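Side-chain contacts in diketoreductase (Acinetobacter baylyi, PDB 4E12), which reduces dicarbonyl compounds using NADH and probably also interconverts (3S)-3-hydroxyacyl-CoA and 3-oxoacyl-CoA with NAD(+): residues T8-G13 with D77-A82; S17-Q22 with L88-V93; A51-K56 with H147-N152; D102-L107 with S127-Y132; L140-A145 with Q168-F173. All coordinates share one frame; numbering follows the deposited sequence.

Contact 1: residues T8-G13 with D77-A82; sequences TVLGTG and DDLAQA
The hydroxyl of T8 donates to the backbone carbonyl of A82 through a short hydrogen bond, 2.6 Å from OG1 to O. The donor lies 30° out of the carbonyl plane, and the C=O...OG1 angle is 147°, so the approach is only moderately bent. With chi1 at -59°, OG1 sits beside the backbone N of T8 and points at the last carbonyl of the short helix 79-82. The other branch, CG2, turns beside the carbonyl carbon and lies 4.2 Å from CB of A82, so both branches of the threonine close on A82, the hydroxyl by a bond to O and the methyl by packing beside that carbonyl and the CB.

A second, apolar touch lies one turn back along the helix. L10 and L79 cross at about a right angle and meet through single methyls, L10 CD2 and L79 CD1, at 3.9 Å. Helix 97-110 covers this pair: L10 rests on I103 and L107, and L79 on K106 and L110. The helical turn itself is closed by A82 N bonding to D78 O at 2.7 Å, with D78 as N-cap.

Beyond L10 the chain enters the turn holding G11 and G13, and T12, a residue that binds NAD(+), bonds through OG1 to D34. A central strand running into a glycine-rich turn is the dinucleotide-binding signature of the Rossmann fold.

Contact 2: residues S17-Q22 with L88-V93; sequences SQIAFQ and LVIEAV
I19 and I90 turn their branches the same way: in each, CG1 lies beside the backbone N (chi1 -65° and -57°) while CG2 stands opposite that nitrogen, and the chain beyond is extended to CD1. From the helix, I19 thus offers CG2 to the strand, and I90 answers with the far end of its chain; I19 CG2 to I90 CD1 is 3.6 Å. The two side chains cross obliquely, which also brings their CG2 methyls to 4.0 Å from each other. The longer arm of I19 passes I90 CG2, where CD1 comes within 4.2 Å, and reaches just past the end of the strand, where CD1 of I19 lies 4.5 Å from CB of A92.

E91, between I90 and A92, which both face the helix, points its side chain away from it. Its OE2 accepts from V93 N at 2.9 Å through the anti lone pair and forms a salt bridge with K100, an NAD(+)-binding residue. I19 also touches N120, another residue of the cofactor site.

No polar atom takes part across the contact itself. Helix 14-25 is therefore seated on strand 88-91 by methyl shape and burial rather than by directional bonds, while the carboxylate of E91, with its partner K100, lies on the strand's other side.

Contact 3: residues A51-K56 with H147-N152; sequences AAVYEK and HVWVNN. With SO4 (sulfate ion), chain J.
V53 and Y54, consecutive on the helix, both press on W149. CG1 of V53, set opposite its backbone N by a chi1 of -180°, stands over one face of the indole, 4.2 Å from the centroid of the six-membered ring and 27° off its normal, a CH-pi contact placed toward the rim. The tyrosine ring comes obliquely: its plane makes 63° with that of the indole, and CE2 of Y54 reaches CE3 of W149 at 3.7 Å. Farther out along the phenol, OH of Y54 touches CB of W149 at 3.6 Å and CG2 of V148 at 4.0 Å.

In the next shell, H147 lies on the indole face opposite V53, its CA 3.8 Å above the plane, so the indole is sandwiched. The carbonyl O of H147 takes two backbone amides, V150 N and N151 N, which curl the loop into a tight turn that includes W149. Outward, H147 NE2 donates almost straight to sulfate O3 at 3.3 Å. The Y54 hydroxyl is hydrogen-bonded to Q22 OE1, and its ring meets F21 and F25 edge-to-face.

Helix 37-57 thereby packs against the loop joining strands 139-144 and 153-158, with helix 14-25 contributing Q18 and Q22 alongside.

Contact 4: residues D102-L107 with S127-Y132; sequences DIYTKL and SDLVGY
Apolar packing carries most of this helix-helix contact, beginning with CB of Y104 against CB of Y132 at 3.7 Å. The phenol of Y104 extends past this point to the preceding turn of the partner helix, where its CE2 meets CD1 of L129 at 4.1 Å in an oblique approach to the ring. With CG of Y132 beside its own backbone N, chi1 -52°, the second tyrosine ring turns away from Y104 and lies on L97 and R101 instead, so the two aromatic groups share their roots but not their rings.

Polar atoms come near without bonding across the gap. The carbonyls of Y104 and Y132 stand 3.2 Å apart, O to O, and both are acceptors, so the approach is one of close packing and not attraction. OG1 of T105 lies 3.8 Å from CB of Y132, but bonds within its own helix to R101 O. The hydroxyl of Y104 reaches inward to E91 OE1, and its ring is edge-to-face with F139.

The axes of the two segments approach to 8.8 Å and cross at -37°, running in broadly the same direction. Helix 97-110 links strand 88-91 to strand 116-119, and helix 126-133 links 116-119 to 139-144, so the contact joins successive connections of the parallel part of the sheet; Y104 and L129 both rest on T119 of the strand between them.

Contact 5: residues L140-A145 with Q168-F173; sequences LALHFA and QQVVEF
L140 and V170 reach toward each other tip to tip, the leucine from the strand and the valine from the helix. A chi1 of 46° sets CG of L140 between its backbone N and carbonyl carbon, and from there both methyls are offered to the same branch: CD1 and CD2 each lie 3.9 Å from V170 CG2. L142, two residues on, behaves differently. It slides past V170 in the opposite direction, its CD1 lying 3.6 Å from V170 CG1, so the valine fits between two leucines with one methyl turned to each.

Strand 139-144 and helix 164-176 lie almost parallel here, 16° apart with their axes 10.2 Å from each other, as in the layered alpha/beta packing of a Rossmann-type domain. On the other side of the strand H143, predicted to be important for catalysis, bonds through NE2 to S122 and through ND1 to E155.

The other methyl of L142, CD2, addresses F173, whose side chain crosses that of the leucine at about a right angle. L142 CD2 comes to the edge of the phenyl ring, near its plane, 4.1 Å from F173 CE2. That ring in turn meets F28 edge-to-face and touches L88 and I90 of strand 88-91.

How the contacts relate
Contacts 1 and 2 share the centre of the sheet: their centres are 9 Å apart, and strands 6-10 and 88-91 pair directly, T8 O to I90 N at 2.7 Å and L10 N to I90 O at 2.8 Å. Contact 4 covers contact 1 where L10 CD1 packs on I103 CG2 at 3.6 Å. Contact 5 adjoins contact 2, 11 Å away between centres, with I19 CD1 against F144 CD1 at 3.4 Å. Contacts 3 and 4 lie about 31 Å apart between centres. Around the NAD(+) site, contact 1 supplies T12, the I19 and L142 side chains approach that of N120 to about 4 and 6 Å, and contact 5 carries H143, predicted to matter for catalysis.

Contact 1: residues T8-G13 with D77-A82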
# COMPACT_ATOMS: atom_id res chain seq x y z
N THR A 8 17.17 -30.71 -1.57
CA THR A 8 16.20 -31.31 -2.46
C THR A 8 14.95 -30.45 -2.50
O THR A 8 14.43 -30.01 -1.47
CB THR A 8 15.81 -32.77 -2.06
OG1 THR A 8 17.00 -33.58 -2.06
CG2 THR A 8 14.81 -33.36 -3.04
N VAL A 9 14.49 -30.20 -3.71
CA VAL A 9 13.29 -29.43 -3.93
C VAL A 9 12.23 -30.38 -4.46
O VAL A 9 12.49 -31.10 -5.42
CB VAL A 9 13.55 -28.29 -4.93
CG1 VAL A 9 12.26 -27.55 -5.19
CG2 VAL A 9 14.59 -27.32 -4.38
N LEU A 10 11.06 -30.40 -3.82
CA LEU A 10 9.97 -31.29 -4.21
C LEU A 10 9.00 -30.52 -5.08
O LEU A 10 8.34 -29.58 -4.63
CB LEU A 10 9.22 -31.79 -2.98
CG LEU A 10 10.06 -32.37 -1.84
CD1 LEU A 10 9.09 -32.89 -0.80
CD2 LEU A 10 10.98 -33.47 -2.35
N GLY A 11 8.93 -30.89 -6.35
CA GLY A 11 8.12 -30.14 -7.27
C GLY A 11 8.96 -29.27 -8.18
O GLY A 11 9.91 -28.61 -7.74
N THR A 12 8.61 -29.26 -9.46
CA THR A 12 9.43 -28.58 -10.44
C THR A 12 8.61 -27.65 -11.29
O THR A 12 8.95 -27.39 -12.45
CB THR A 12 10.16 -29.59 -11.34
OG1 THR A 12 9.20 -30.43 -12.01
CG2 THR A 12 11.10 -30.44 -10.50
N GLY A 13 7.52 -27.15 -10.71
CA GLY A 13 6.69 -26.17 -11.38
C GLY A 13 7.32 -24.80 -11.44
O GLY A 13 8.54 -24.67 -11.29
N ASP A 77 13.02 -39.10 -9.74
CA ASP A 77 11.60 -39.36 -9.54
C ASP A 77 11.41 -40.49 -8.55
O ASP A 77 10.40 -41.19 -8.56
CB ASP A 77 10.83 -39.59 -10.85
CG ASP A 77 11.24 -40.87 -11.58
OD1 ASP A 77 12.20 -41.56 -11.16
OD2 ASP A 77 10.58 -41.16 -12.60
N ASP A 78 12.41 -40.65 -7.69
CA ASP A 78 12.36 -41.64 -6.63
C ASP A 78 12.58 -40.89 -5.32
O ASP A 78 13.71 -40.53 -4.99
CB ASP A 78 13.49 -42.66 -6.85
CG ASP A 78 13.52 -43.76 -5.80
OD1 ASP A 78 12.83 -43.63 -4.76
OD2 ASP A 78 14.24 -44.75 -6.01
N LEU A 79 11.50 -40.63 -4.59
CA LEU A 79 11.57 -39.76 -3.40
C LEU A 79 12.65 -40.21 -2.41
O LEU A 79 13.45 -39.40 -1.94
CB LEU A 79 10.19 -39.66 -2.73
CG LEU A 79 10.02 -38.71 -1.55
CD1 LEU A 79 10.42 -37.30 -1.95
CD2 LEU A 79 8.57 -38.74 -1.08
N ALA A 80 12.68 -41.51 -2.10
CA ALA A 80 13.66 -42.06 -1.18
C ALA A 80 15.08 -41.71 -1.61
O ALA A 80 15.89 -41.27 -0.79
CB ALA A 80 13.50 -43.58 -1.08
N GLN A 81 15.37 -41.91 -2.89
CA GLN A 81 16.69 -41.59 -3.45
C GLN A 81 16.90 -40.08 -3.50
O GLN A 81 18.02 -39.60 -3.28
CB GLN A 81 16.82 -42.17 -4.86
CG GLN A 81 16.80 -43.70 -4.89
CD GLN A 81 17.94 -44.30 -4.09
OE1 GLN A 81 19.07 -43.82 -4.14
NE2 GLN A 81 17.65 -45.35 -3.32
N ALA A 82 15.84 -39.33 -3.80
CA ALA A 82 15.93 -37.87 -3.91
C ALA A 82 16.35 -37.20 -2.60
O ALA A 82 16.99 -36.15 -2.61
CB ALA A 82 14.61 -37.30 -4.37

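Contact 2: residues S17-Q22 with L88-V93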
# COMPACT_ATOMS: atom_id res chain seq x y z
N SER A 17 10.92 -24.74 -9.63
CA SER A 17 12.08 -24.66 -10.53
C SER A 17 12.91 -23.41 -10.23
O SER A 17 14.14 -23.47 -10.27
CB SER A 17 11.68 -24.71 -12.01
OG SER A 17 10.94 -23.57 -12.37
N GLN A 18 12.27 -22.29 -9.91
CA GLN A 18 13.02 -21.08 -9.54
C GLN A 18 13.80 -21.30 -8.25
O GLN A 18 14.95 -20.87 -8.13
CB GLN A 18 12.09 -19.89 -9.35
CG GLN A 18 11.36 -19.50 -10.61
CD GLN A 18 10.49 -18.28 -10.45
OE1 GLN A 18 10.83 -17.33 -9.74
NE2 GLN A 18 9.35 -18.30 -11.11
N ILE A 19 13.17 -21.94 -7.27
CA ILE A 19 13.82 -22.17 -5.99
C ILE A 19 15.02 -23.08 -6.19
O ILE A 19 16.10 -22.84 -5.64
CB ILE A 19 12.84 -22.83 -4.98
CG1 ILE A 19 11.68 -21.88 -4.66
CG2 ILE A 19 13.59 -23.28 -3.74
CD1 ILE A 19 10.58 -22.49 -3.80
N ALA A 20 14.82 -24.12 -6.99
CA ALA A 20 15.88 -25.08 -7.27
C ALA A 20 17.02 -24.41 -8.01
O ALA A 20 18.19 -24.62 -7.67
CB ALA A 20 15.32 -26.26 -8.05
N PHE A 21 16.69 -23.57 -9.00
CA PHE A 21 17.72 -22.95 -9.81
C PHE A 21 18.50 -21.91 -9.03
O PHE A 21 19.72 -21.90 -9.10
CB PHE A 21 17.17 -22.34 -11.10
CG PHE A 21 18.26 -22.03 -12.10
CD1 PHE A 21 18.65 -23.00 -13.02
CD2 PHE A 21 18.89 -20.79 -12.11
CE1 PHE A 21 19.68 -22.73 -13.95
CE2 PHE A 21 19.91 -20.51 -13.02
CZ PHE A 21 20.30 -21.47 -13.95
N GLN A 22 17.80 -21.04 -8.31
CA GLN A 22 18.45 -20.07 -7.43
C GLN A 22 19.41 -20.78 -6.47
O GLN A 22 20.53 -20.32 -6.23
CB GLN A 22 17.38 -19.30 -6.63
CG GLN A 22 17.94 -18.16 -5.75
CD GLN A 22 18.46 -16.96 -6.53
OE1 GLN A 22 18.39 -16.91 -7.76
NE2 GLN A 22 18.99 -15.98 -5.81
N LEU A 88 18.33 -30.28 3.59
CA LEU A 88 17.15 -29.43 3.56
C LEU A 88 16.29 -29.88 2.40
O LEU A 88 16.81 -30.13 1.31
CB LEU A 88 17.57 -27.98 3.31
CG LEU A 88 16.49 -26.92 3.07
CD1 LEU A 88 15.71 -26.69 4.36
CD2 LEU A 88 17.15 -25.61 2.63
N VAL A 89 14.99 -29.99 2.63
CA VAL A 89 14.04 -30.28 1.57
C VAL A 89 13.08 -29.11 1.49
O VAL A 89 12.42 -28.75 2.48
CB VAL A 89 13.25 -31.57 1.86
CG1 VAL A 89 12.19 -31.82 0.79
CG2 VAL A 89 14.22 -32.75 1.93
N ILE A 90 13.01 -28.49 0.33
CA ILE A 90 12.07 -27.42 0.12
C ILE A 90 10.91 -28.02 -0.67
O ILE A 90 11.10 -28.51 -1.79
CB ILE A 90 12.72 -26.23 -0.64
CG1 ILE A 90 13.95 -25.72 0.13
CG2 ILE A 90 11.72 -25.09 -0.75
CD1 ILE A 90 14.72 -24.63 -0.57
N GLU A 91 9.73 -28.00 -0.07
CA GLU A 91 8.53 -28.57 -0.66
C GLU A 91 7.69 -27.51 -1.40
O GLU A 91 7.23 -26.53 -0.80
CB GLU A 91 7.70 -29.27 0.42
CG GLU A 91 6.34 -29.75 -0.06
CD GLU A 91 5.27 -28.67 -0.01
OE1 GLU A 91 4.99 -28.17 1.08
OE2 GLU A 91 4.71 -28.31 -1.06
N ALA A 92 7.52 -27.72 -2.70
CA ALA A 92 6.79 -26.80 -3.57
C ALA A 92 5.89 -27.60 -4.50
O ALA A 92 5.89 -27.38 -5.71
CB ALA A 92 7.77 -25.92 -4.37
N VAL A 93 5.14 -28.54 -3.92
CA VAL A 93 4.17 -29.34 -4.66
C VAL A 93 2.85 -28.58 -4.71
O VAL A 93 2.70 -27.57 -4.01
CB VAL A 93 3.99 -30.72 -3.98
CG1 VAL A 93 5.33 -31.45 -3.90
CG2 VAL A 93 3.43 -30.54 -2.58

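Contact 3: residues A51-K56 with H147-N152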
# COMPACT_ATOMS: atom_id res chain seq x y z
N ALA A 51 18.19 -20.56 -16.89
CA ALA A 51 19.60 -20.31 -17.13
C ALA A 51 19.75 -19.11 -18.06
O ALA A 51 20.60 -18.24 -17.84
CB ALA A 51 20.27 -21.53 -17.75
N ALA A 52 18.91 -19.08 -19.08
CA ALA A 52 18.90 -18.00 -20.06
C ALA A 52 18.54 -16.65 -19.42
O ALA A 52 19.21 -15.64 -19.67
CB ALA A 52 17.91 -18.33 -21.18
N VAL A 53 17.49 -16.64 -18.61
CA VAL A 53 17.09 -15.43 -17.89
C VAL A 53 18.24 -14.96 -17.00
O VAL A 53 18.59 -13.77 -16.98
CB VAL A 53 15.87 -15.70 -16.98
CG1 VAL A 53 15.47 -14.43 -16.24
CG2 VAL A 53 14.71 -16.25 -17.79
N TYR A 54 18.81 -15.88 -16.23
CA TYR A 54 19.90 -15.51 -15.34
C TYR A 54 21.06 -14.87 -16.08
O TYR A 54 21.52 -13.80 -15.70
CB TYR A 54 20.39 -16.69 -14.51
CG TYR A 54 19.57 -16.91 -13.27
CD1 TYR A 54 20.18 -17.04 -12.02
CD2 TYR A 54 18.18 -16.99 -13.34
CE1 TYR A 54 19.42 -17.23 -10.87
CE2 TYR A 54 17.41 -17.19 -12.20
CZ TYR A 54 18.04 -17.31 -10.97
OH TYR A 54 17.28 -17.51 -9.85
N GLU A 55 21.52 -15.53 -17.13
CA GLU A 55 22.65 -15.00 -17.87
C GLU A 55 22.41 -13.56 -18.35
O GLU A 55 23.36 -12.80 -18.50
CB GLU A 55 23.14 -15.98 -18.95
CG GLU A 55 22.13 -16.43 -19.98
CD GLU A 55 22.54 -17.74 -20.67
OE1 GLU A 55 23.61 -18.30 -20.33
OE2 GLU A 55 21.80 -18.21 -21.55
N LYS A 56 21.15 -13.17 -18.55
CA LYS A 56 20.85 -11.79 -18.96
C LYS A 56 20.48 -10.89 -17.78
O LYS A 56 20.70 -9.68 -17.83
CB LYS A 56 19.71 -11.76 -19.98
CG LYS A 56 19.95 -12.57 -21.26
CD LYS A 56 21.13 -12.07 -22.06
CE LYS A 56 21.37 -12.97 -23.28
NZ LYS A 56 22.58 -12.60 -24.05
N HIS A 147 9.48 -14.96 -9.53
CA HIS A 147 10.67 -14.25 -10.00
C HIS A 147 11.65 -14.01 -8.86
O HIS A 147 12.00 -12.86 -8.55
CB HIS A 147 10.30 -12.95 -10.71
CG HIS A 147 9.52 -13.16 -11.97
ND1 HIS A 147 9.51 -12.25 -13.00
CD2 HIS A 147 8.72 -14.18 -12.36
CE1 HIS A 147 8.74 -12.70 -13.97
NE2 HIS A 147 8.25 -13.87 -13.61
N VAL A 148 12.11 -15.10 -8.25
CA VAL A 148 12.92 -15.06 -7.04
C VAL A 148 14.25 -14.35 -7.24
O VAL A 148 14.82 -13.83 -6.27
CB VAL A 148 13.21 -16.48 -6.48
CG1 VAL A 148 11.91 -17.25 -6.24
CG2 VAL A 148 14.14 -17.24 -7.43
N TRP A 149 14.76 -14.32 -8.46
CA TRP A 149 16.04 -13.68 -8.72
C TRP A 149 15.93 -12.17 -8.53
O TRP A 149 16.92 -11.51 -8.20
CB TRP A 149 16.57 -14.00 -10.12
CG TRP A 149 15.66 -13.54 -11.21
CD1 TRP A 149 15.65 -12.31 -11.81
CD2 TRP A 149 14.61 -14.29 -11.81
NE1 TRP A 149 14.64 -12.25 -12.75
CE2 TRP A 149 13.99 -13.45 -12.77
CE3 TRP A 149 14.12 -15.59 -11.63
CZ2 TRP A 149 12.90 -13.88 -13.54
CZ3 TRP A 149 13.03 -16.01 -12.40
CH2 TRP A 149 12.44 -15.16 -13.34
N VAL A 150 14.73 -11.62 -8.74
CA VAL A 150 14.51 -10.18 -8.62
C VAL A 150 13.67 -9.81 -7.39
O VAL A 150 14.04 -8.93 -6.61
CB VAL A 150 13.89 -9.60 -9.92
CG1 VAL A 150 12.58 -10.31 -10.26
CG2 VAL A 150 13.67 -8.11 -9.78
N ASN A 151 12.54 -10.49 -7.19
CA ASN A 151 11.75 -10.31 -5.98
C ASN A 151 12.29 -11.30 -4.97
O ASN A 151 11.71 -12.37 -4.76
CB ASN A 151 10.28 -10.61 -6.28
CG ASN A 151 9.75 -9.76 -7.41
OD1 ASN A 151 10.10 -8.59 -7.53
ND2 ASN A 151 8.91 -10.35 -8.25
N ASN A 152 13.41 -10.94 -4.36
CA ASN A 152 14.21 -11.89 -3.62
C ASN A 152 13.97 -11.91 -2.11
O ASN A 152 14.91 -12.02 -1.33
CB ASN A 152 15.70 -11.70 -3.91
CG ASN A 152 16.19 -10.32 -3.52
OD1 ASN A 152 15.46 -9.33 -3.64
ND2 ASN A 152 17.42 -10.25 -3.06
S SO4 J . 5.98 -16.75 -14.82
O1 SO4 J . 7.05 -16.85 -13.81
O2 SO4 J . 6.10 -17.88 -15.77
O3 SO4 J . 6.13 -15.47 -15.55
O4 SO4 J . 4.66 -16.80 -14.16

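Contact 4: residues D102-L107 with S127-Y132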
# COMPACT_ATOMS: atom_id res chain seq x y z
N ASP A 102 0.43 -36.66 2.07
CA ASP A 102 1.10 -37.91 1.75
C ASP A 102 2.59 -37.71 1.49
O ASP A 102 3.40 -38.56 1.88
CB ASP A 102 0.40 -38.66 0.61
CG ASP A 102 0.33 -37.85 -0.66
OD1 ASP A 102 0.57 -36.64 -0.60
OD2 ASP A 102 0.02 -38.45 -1.72
N ILE A 103 2.94 -36.59 0.87
CA ILE A 103 4.35 -36.23 0.73
C ILE A 103 5.05 -36.18 2.09
O ILE A 103 6.08 -36.83 2.26
CB ILE A 103 4.52 -34.88 0.00
CG1 ILE A 103 4.22 -35.05 -1.48
CG2 ILE A 103 5.92 -34.33 0.20
CD1 ILE A 103 5.16 -36.00 -2.18
N TYR A 104 4.51 -35.42 3.04
CA TYR A 104 5.19 -35.28 4.33
C TYR A 104 5.24 -36.56 5.13
O TYR A 104 6.20 -36.79 5.87
CB TYR A 104 4.63 -34.14 5.17
CG TYR A 104 5.05 -32.79 4.64
CD1 TYR A 104 6.36 -32.34 4.78
CD2 TYR A 104 4.14 -31.97 3.99
CE1 TYR A 104 6.76 -31.11 4.29
CE2 TYR A 104 4.52 -30.72 3.49
CZ TYR A 104 5.84 -30.30 3.65
OH TYR A 104 6.23 -29.08 3.17
N THR A 105 4.23 -37.40 5.01
CA THR A 105 4.26 -38.66 5.76
C THR A 105 5.38 -39.56 5.26
O THR A 105 6.11 -40.15 6.06
CB THR A 105 2.92 -39.37 5.72
OG1 THR A 105 1.95 -38.53 6.34
CG2 THR A 105 3.00 -40.68 6.49
N LYS A 106 5.52 -39.63 3.95
CA LYS A 106 6.58 -40.40 3.33
C LYS A 106 7.92 -39.74 3.62
O LYS A 106 8.86 -40.39 4.08
CB LYS A 106 6.36 -40.44 1.82
CG LYS A 106 5.04 -41.04 1.43
CD LYS A 106 4.78 -40.85 -0.04
CE LYS A 106 3.40 -41.34 -0.42
NZ LYS A 106 3.12 -41.09 -1.85
N LEU A 107 7.98 -38.43 3.37
CA LEU A 107 9.22 -37.68 3.50
C LEU A 107 9.77 -37.86 4.91
O LEU A 107 10.97 -38.09 5.09
CB LEU A 107 8.96 -36.18 3.21
CG LEU A 107 10.15 -35.24 3.07
CD1 LEU A 107 10.98 -35.61 1.83
CD2 LEU A 107 9.66 -33.81 2.97
N SER A 127 1.40 -25.17 10.63
CA SER A 127 0.60 -25.86 11.62
C SER A 127 -0.38 -26.83 11.00
O SER A 127 -0.69 -27.86 11.60
CB SER A 127 -0.13 -24.87 12.52
OG SER A 127 0.80 -24.20 13.34
N ASP A 128 -0.88 -26.52 9.81
CA ASP A 128 -1.77 -27.42 9.10
C ASP A 128 -1.06 -28.72 8.72
O ASP A 128 -1.71 -29.75 8.50
CB ASP A 128 -2.33 -26.76 7.83
CG ASP A 128 -3.29 -25.62 8.13
OD1 ASP A 128 -3.82 -25.58 9.25
OD2 ASP A 128 -3.52 -24.77 7.24
N LEU A 129 0.26 -28.67 8.65
CA LEU A 129 1.03 -29.74 8.03
C LEU A 129 2.03 -30.40 8.98
O LEU A 129 2.54 -31.49 8.70
CB LEU A 129 1.79 -29.18 6.82
CG LEU A 129 1.00 -28.53 5.69
CD1 LEU A 129 1.92 -27.81 4.71
CD2 LEU A 129 0.12 -29.55 4.98
N VAL A 130 2.33 -29.75 10.11
CA VAL A 130 3.43 -30.20 10.96
C VAL A 130 3.28 -31.64 11.45
O VAL A 130 4.27 -32.38 11.52
CB VAL A 130 3.65 -29.25 12.16
CG1 VAL A 130 2.38 -29.10 12.96
CG2 VAL A 130 4.80 -29.75 13.03
N GLY A 131 2.05 -32.03 11.76
CA GLY A 131 1.80 -33.36 12.29
C GLY A 131 2.28 -34.50 11.41
O GLY A 131 2.66 -35.56 11.92
N TYR A 132 2.26 -34.29 10.10
CA TYR A 132 2.63 -35.34 9.15
C TYR A 132 4.14 -35.49 9.06
O TYR A 132 4.64 -36.56 8.71
CB TYR A 132 2.11 -34.99 7.77
CG TYR A 132 0.64 -34.65 7.74
CD1 TYR A 132 -0.28 -35.42 8.44
CD2 TYR A 132 0.18 -33.56 7.01
CE1 TYR A 132 -1.64 -35.11 8.42
CE2 TYR A 132 -1.18 -33.24 6.98
CZ TYR A 132 -2.08 -34.02 7.68
OH TYR A 132 -3.42 -33.71 7.66

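Contact 5: residues L140-A145 with Q168-F173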
# COMPACT_ATOMS: atom_id res chain seq x y z
N LEU A 140 9.38 -25.90 9.01
CA LEU A 140 8.94 -24.52 8.98
C LEU A 140 8.54 -24.12 7.57
O LEU A 140 8.55 -24.95 6.66
CB LEU A 140 10.01 -23.57 9.54
CG LEU A 140 11.46 -23.76 9.07
CD1 LEU A 140 11.57 -23.62 7.56
CD2 LEU A 140 12.37 -22.77 9.77
N ALA A 141 8.17 -22.86 7.40
CA ALA A 141 7.86 -22.37 6.07
C ALA A 141 9.00 -21.50 5.60
O ALA A 141 9.55 -20.73 6.38
CB ALA A 141 6.56 -21.59 6.07
N LEU A 142 9.35 -21.66 4.32
CA LEU A 142 10.28 -20.79 3.63
C LEU A 142 9.58 -20.39 2.34
O LEU A 142 9.48 -21.19 1.40
CB LEU A 142 11.58 -21.54 3.31
CG LEU A 142 12.71 -20.70 2.71
CD1 LEU A 142 13.13 -19.66 3.75
CD2 LEU A 142 13.88 -21.58 2.32
N HIS A 143 9.10 -19.16 2.31
CA HIS A 143 8.16 -18.71 1.30
C HIS A 143 8.82 -17.70 0.39
O HIS A 143 9.31 -16.66 0.84
CB HIS A 143 6.93 -18.10 1.98
CG HIS A 143 5.84 -17.71 1.03
ND1 HIS A 143 5.42 -16.40 0.88
CD2 HIS A 143 5.08 -18.45 0.19
CE1 HIS A 143 4.45 -16.35 -0.02
NE2 HIS A 143 4.22 -17.58 -0.45
N PHE A 144 8.84 -18.04 -0.89
CA PHE A 144 9.44 -17.23 -1.95
C PHE A 144 8.37 -16.47 -2.74
O PHE A 144 7.17 -16.76 -2.62
CB PHE A 144 10.17 -18.16 -2.92
CG PHE A 144 11.32 -18.89 -2.30
CD1 PHE A 144 11.09 -20.02 -1.51
CD2 PHE A 144 12.62 -18.47 -2.50
CE1 PHE A 144 12.16 -20.70 -0.93
CE2 PHE A 144 13.69 -19.14 -1.93
CZ PHE A 144 13.46 -20.26 -1.15
N ALA A 145 8.80 -15.54 -3.58
CA ALA A 145 7.90 -14.77 -4.42
C ALA A 145 8.23 -15.04 -5.88
O ALA A 145 9.40 -15.21 -6.22
CB ALA A 145 8.06 -13.29 -4.13
N GLN A 168 17.23 -20.47 12.53
CA GLN A 168 18.37 -19.64 12.17
C GLN A 168 19.18 -20.24 11.02
O GLN A 168 19.71 -19.50 10.18
CB GLN A 168 19.27 -19.35 13.37
CG GLN A 168 20.43 -18.44 13.03
CD GLN A 168 20.00 -17.00 12.72
OE1 GLN A 168 18.86 -16.61 12.97
NE2 GLN A 168 20.92 -16.22 12.17
N GLN A 169 19.27 -21.56 10.96
CA GLN A 169 19.99 -22.18 9.84
C GLN A 169 19.27 -21.89 8.52
O GLN A 169 19.92 -21.61 7.52
CB GLN A 169 20.16 -23.69 10.04
CG GLN A 169 20.92 -24.05 11.31
CD GLN A 169 21.14 -25.54 11.46
OE1 GLN A 169 20.87 -26.32 10.54
NE2 GLN A 169 21.63 -25.95 12.63
N VAL A 170 17.93 -21.96 8.53
CA VAL A 170 17.17 -21.62 7.32
C VAL A 170 17.36 -20.14 6.97
O VAL A 170 17.50 -19.78 5.80
CB VAL A 170 15.67 -21.97 7.47
CG1 VAL A 170 14.87 -21.46 6.28
CG2 VAL A 170 15.49 -23.48 7.57
N VAL A 171 17.37 -19.27 7.99
CA VAL A 171 17.63 -17.87 7.74
C VAL A 171 18.98 -17.70 7.08
O VAL A 171 19.11 -16.94 6.12
CB VAL A 171 17.57 -17.00 9.02
CG1 VAL A 171 18.07 -15.59 8.72
CG2 VAL A 171 16.13 -16.92 9.52
N GLU A 172 19.99 -18.41 7.56
CA GLU A 172 21.32 -18.28 6.97
C GLU A 172 21.35 -18.90 5.58
O GLU A 172 22.03 -18.39 4.68
CB GLU A 172 22.39 -18.86 7.91
CG GLU A 172 22.53 -18.01 9.19
CD GLU A 172 23.42 -18.64 10.24
OE1 GLU A 172 23.82 -19.81 10.05
OE2 GLU A 172 23.70 -17.96 11.25
N PHE A 173 20.62 -19.99 5.39
CA PHE A 173 20.48 -20.57 4.06
C PHE A 173 19.85 -19.55 3.12
O PHE A 173 20.32 -19.35 2.00
CB PHE A 173 19.61 -21.82 4.07
CG PHE A 173 19.24 -22.30 2.70
CD1 PHE A 173 20.14 -23.02 1.92
CD2 PHE A 173 17.97 -22.02 2.17
CE1 PHE A 173 19.79 -23.46 0.64
CE2 PHE A 173 17.61 -22.46 0.89
CZ PHE A 173 18.51 -23.17 0.12